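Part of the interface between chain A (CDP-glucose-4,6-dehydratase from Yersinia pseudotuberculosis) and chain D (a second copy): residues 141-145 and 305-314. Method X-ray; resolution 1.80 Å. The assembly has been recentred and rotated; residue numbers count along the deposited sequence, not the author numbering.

Chain A, residues 141-145: WIWGY
Chain D, residues 305-314: LDCSKAKMQL

A segment of chain A with no regular helix or strand lies against the start of a helix in chain D, and no direct hydrogen bond crosses between them; water and apolar packing do the work, burying 297 Å² in all. The nearest CA atoms are those of W143(A) and S308(D), 6.4 Å apart. G144(A) lies by D306(D) while I142(A) reaches M312(D) and Q313(D), so the contacts run in opposite sequence order. I142(A) has phi/psi of -82/-14, and W143(A) and G144(A) then extend at -87/147 and -75/139. W143(A) has chi1 m (-62°) and chi2 -61°; its CA-to-CB bond points sideways, but its end comes nearer.

Along chain D, L305(D) stays out of reach, and the contact begins at D306(D), in a loop at -95/118. Its CA-to-CB bond points toward chain A, and chi1 is t with chi2 at -50°. D306(D) OD1 accepts from S308(D) N at 2.9 Å and S308(D) OG at 2.6 Å, so two intrachain hydrogen bonds hold this oxygen. D306(D) OD1 also lies at the edge of the W143(A) indole, near its plane, 3.2 Å from W143(A) CD1; an edge carries the ring's C-H groups and suits an acidic oxygen. D306(D) OD2 takes part in two of the three water links. One water donates to D306(D) OD2 and G144(A) O, both at 2.9 Å. Another accepts from G144(A) N at 2.7 Å and donates to D306(D) OD2 at 2.5 Å and S308(D) OG at 3.2 Å. Both backbone polar groups of the glycine are thus joined to one aspartate.

C307(D), the N-cap residue, has its CA-to-CB bond pointing away. The helix follows, at -66/-35 for S308(D) and -63/-49 for K309(D), with M312(D) N to S308(D) O at 2.8 Å and Q313(D) N to K309(D) O at 2.7 Å. S308(D), chi1 m, points toward chain A, and its CB fits 3.7 Å from I142(A) O and 3.9 Å from W143(A) CD1. A third water accepts from W143(A) NE1 at 2.7 Å and from K309(D) N at 2.9 Å, and can donate to D306(D) O, 2.7 Å away, one of several acceptors in reach, tying the indole to the backbone around the start of the helix.

K309(D) starts sideways and its all-t chain leads away; its backbone and the base of its side chain pack on I142(A), whose CD1 comes 3.3 Å from K309(D) CA and 3.6 Å from K309(D) CB. The isoleucine, chi1 p and chi2 t, points toward the helix and gives up 94 Å², the largest share of any residue. A310(D) faces away. One turn beyond S308(D), M312(D) (m, m, m) points toward chain A, its CG 4.3 Å from I142(A) CG2, a flexible apolar chain against a branched one. Q313(D) closes the contact, its OE1 4.4 Å from I142(A) CD1.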

# COMPACT_ATOMS: atom_id res chain seq x y z
N TRP A 141 12.90 2.54 -6.59
CA TRP A 141 12.29 1.85 -7.71
C TRP A 141 12.20 2.76 -8.93
O TRP A 141 12.61 3.93 -8.90
CB TRP A 141 10.90 1.31 -7.34
CG TRP A 141 9.92 2.35 -6.84
CD1 TRP A 141 9.97 3.69 -7.06
CD2 TRP A 141 8.74 2.11 -6.07
NE1 TRP A 141 8.89 4.31 -6.46
CE2 TRP A 141 8.12 3.36 -5.85
CE3 TRP A 141 8.14 0.96 -5.55
CZ2 TRP A 141 6.93 3.49 -5.13
CZ3 TRP A 141 6.96 1.08 -4.82
CH2 TRP A 141 6.36 2.35 -4.62
N ILE A 142 11.63 2.22 -10.00
CA ILE A 142 11.51 2.95 -11.25
C ILE A 142 10.33 3.92 -11.38
O ILE A 142 10.33 4.75 -12.29
CB ILE A 142 11.39 1.97 -12.43
CG1 ILE A 142 10.12 1.12 -12.25
CG2 ILE A 142 12.63 1.08 -12.49
CD1 ILE A 142 9.85 0.16 -13.38
N TRP A 143 9.35 3.83 -10.48
CA TRP A 143 8.16 4.67 -10.56
C TRP A 143 8.20 6.05 -9.90
O TRP A 143 8.84 6.24 -8.86
CB TRP A 143 6.96 3.89 -10.02
CG TRP A 143 6.65 2.64 -10.82
CD1 TRP A 143 6.30 2.59 -12.14
CD2 TRP A 143 6.66 1.29 -10.35
NE1 TRP A 143 6.09 1.28 -12.52
CE2 TRP A 143 6.30 0.47 -11.44
CE3 TRP A 143 6.93 0.69 -9.12
CZ2 TRP A 143 6.21 -0.93 -11.33
CZ3 TRP A 143 6.85 -0.69 -9.01
CH2 TRP A 143 6.49 -1.48 -10.11
N GLY A 144 7.49 7.00 -10.50
CA GLY A 144 7.43 8.35 -9.96
C GLY A 144 6.51 8.34 -8.75
O GLY A 144 5.46 7.69 -8.78
N TYR A 145 6.90 9.05 -7.70
CA TYR A 145 6.10 9.08 -6.49
C TYR A 145 4.83 9.90 -6.60
O TYR A 145 4.79 10.94 -7.25
CB TYR A 145 6.93 9.59 -5.31
CG TYR A 145 8.02 8.63 -4.93
CD1 TYR A 145 9.26 8.66 -5.56
CD2 TYR A 145 7.78 7.62 -4.00
CE1 TYR A 145 10.24 7.70 -5.28
CE2 TYR A 145 8.75 6.66 -3.71
CZ TYR A 145 9.97 6.71 -4.35
OH TYR A 145 10.91 5.75 -4.07
N LEU D 305 -1.97 3.83 -17.53
CA LEU D 305 -0.91 2.97 -17.02
C LEU D 305 0.43 3.67 -16.94
O LEU D 305 0.74 4.55 -17.75
CB LEU D 305 -0.77 1.74 -17.92
CG LEU D 305 -2.02 0.91 -18.22
CD1 LEU D 305 -1.64 -0.25 -19.14
CD2 LEU D 305 -2.62 0.39 -16.93
N ASP D 306 1.24 3.26 -15.97
CA ASP D 306 2.58 3.80 -15.83
C ASP D 306 3.43 2.77 -16.57
O ASP D 306 3.47 1.60 -16.18
CB ASP D 306 3.00 3.85 -14.36
CG ASP D 306 4.38 4.43 -14.18
OD1 ASP D 306 5.32 3.98 -14.87
OD2 ASP D 306 4.53 5.33 -13.34
N CYS D 307 4.11 3.21 -17.63
CA CYS D 307 4.93 2.29 -18.42
C CYS D 307 6.43 2.48 -18.23
O CYS D 307 7.21 2.29 -19.17
CB CYS D 307 4.57 2.44 -19.91
SG CYS D 307 2.80 2.14 -20.25
N SER D 308 6.83 2.84 -17.02
CA SER D 308 8.24 3.05 -16.70
C SER D 308 9.01 1.73 -16.81
O SER D 308 10.17 1.72 -17.22
CB SER D 308 8.39 3.62 -15.29
OG SER D 308 7.77 4.88 -15.18
N LYS D 309 8.36 0.63 -16.44
CA LYS D 309 9.01 -0.68 -16.48
C LYS D 309 9.42 -1.10 -17.89
O LYS D 309 10.56 -1.52 -18.12
CB LYS D 309 8.07 -1.73 -15.88
CG LYS D 309 8.70 -3.10 -15.64
CD LYS D 309 7.65 -4.04 -15.06
CE LYS D 309 8.18 -5.43 -14.84
NZ LYS D 309 7.15 -6.26 -14.13
N ALA D 310 8.50 -0.98 -18.84
CA ALA D 310 8.78 -1.34 -20.23
C ALA D 310 9.91 -0.47 -20.77
O ALA D 310 10.81 -0.95 -21.47
CB ALA D 310 7.53 -1.15 -21.08
N LYS D 311 9.87 0.81 -20.43
CA LYS D 311 10.89 1.76 -20.89
C LYS D 311 12.25 1.46 -20.29
O LYS D 311 13.25 1.35 -21.00
CB LYS D 311 10.47 3.19 -20.55
CG LYS D 311 11.49 4.25 -20.94
CD LYS D 311 11.11 5.62 -20.40
CE LYS D 311 12.09 6.69 -20.84
NZ LYS D 311 11.69 8.03 -20.37
N MET D 312 12.29 1.31 -18.97
CA MET D 312 13.53 1.06 -18.25
C MET D 312 14.12 -0.34 -18.38
O MET D 312 15.34 -0.50 -18.34
CB MET D 312 13.34 1.37 -16.76
CG MET D 312 12.88 2.79 -16.47
SD MET D 312 14.09 4.01 -16.99
CE MET D 312 15.16 4.03 -15.54
N GLN D 313 13.27 -1.35 -18.53
CA GLN D 313 13.77 -2.72 -18.61
C GLN D 313 13.74 -3.39 -19.99
O GLN D 313 14.45 -4.37 -20.20
CB GLN D 313 13.02 -3.58 -17.58
CG GLN D 313 13.15 -3.01 -16.17
CD GLN D 313 12.47 -3.86 -15.11
OE1 GLN D 313 12.32 -3.42 -13.97
NE2 GLN D 313 12.07 -5.07 -15.48
N LEU D 314 12.95 -2.86 -20.92
CA LEU D 314 12.87 -3.39 -22.27
C LEU D 314 13.44 -2.40 -23.28
O LEU D 314 13.73 -2.76 -24.42
CB LEU D 314 11.42 -3.70 -22.67
CG LEU D 314 10.69 -4.87 -22.02
CD1 LEU D 314 9.25 -4.88 -22.53
CD2 LEU D 314 11.38 -6.19 -22.37
O HOH W 1 5.78 0.55 -15.13
O HOH W 2 4.01 5.85 -10.53
O HOH W 3 6.49 6.89 -13.04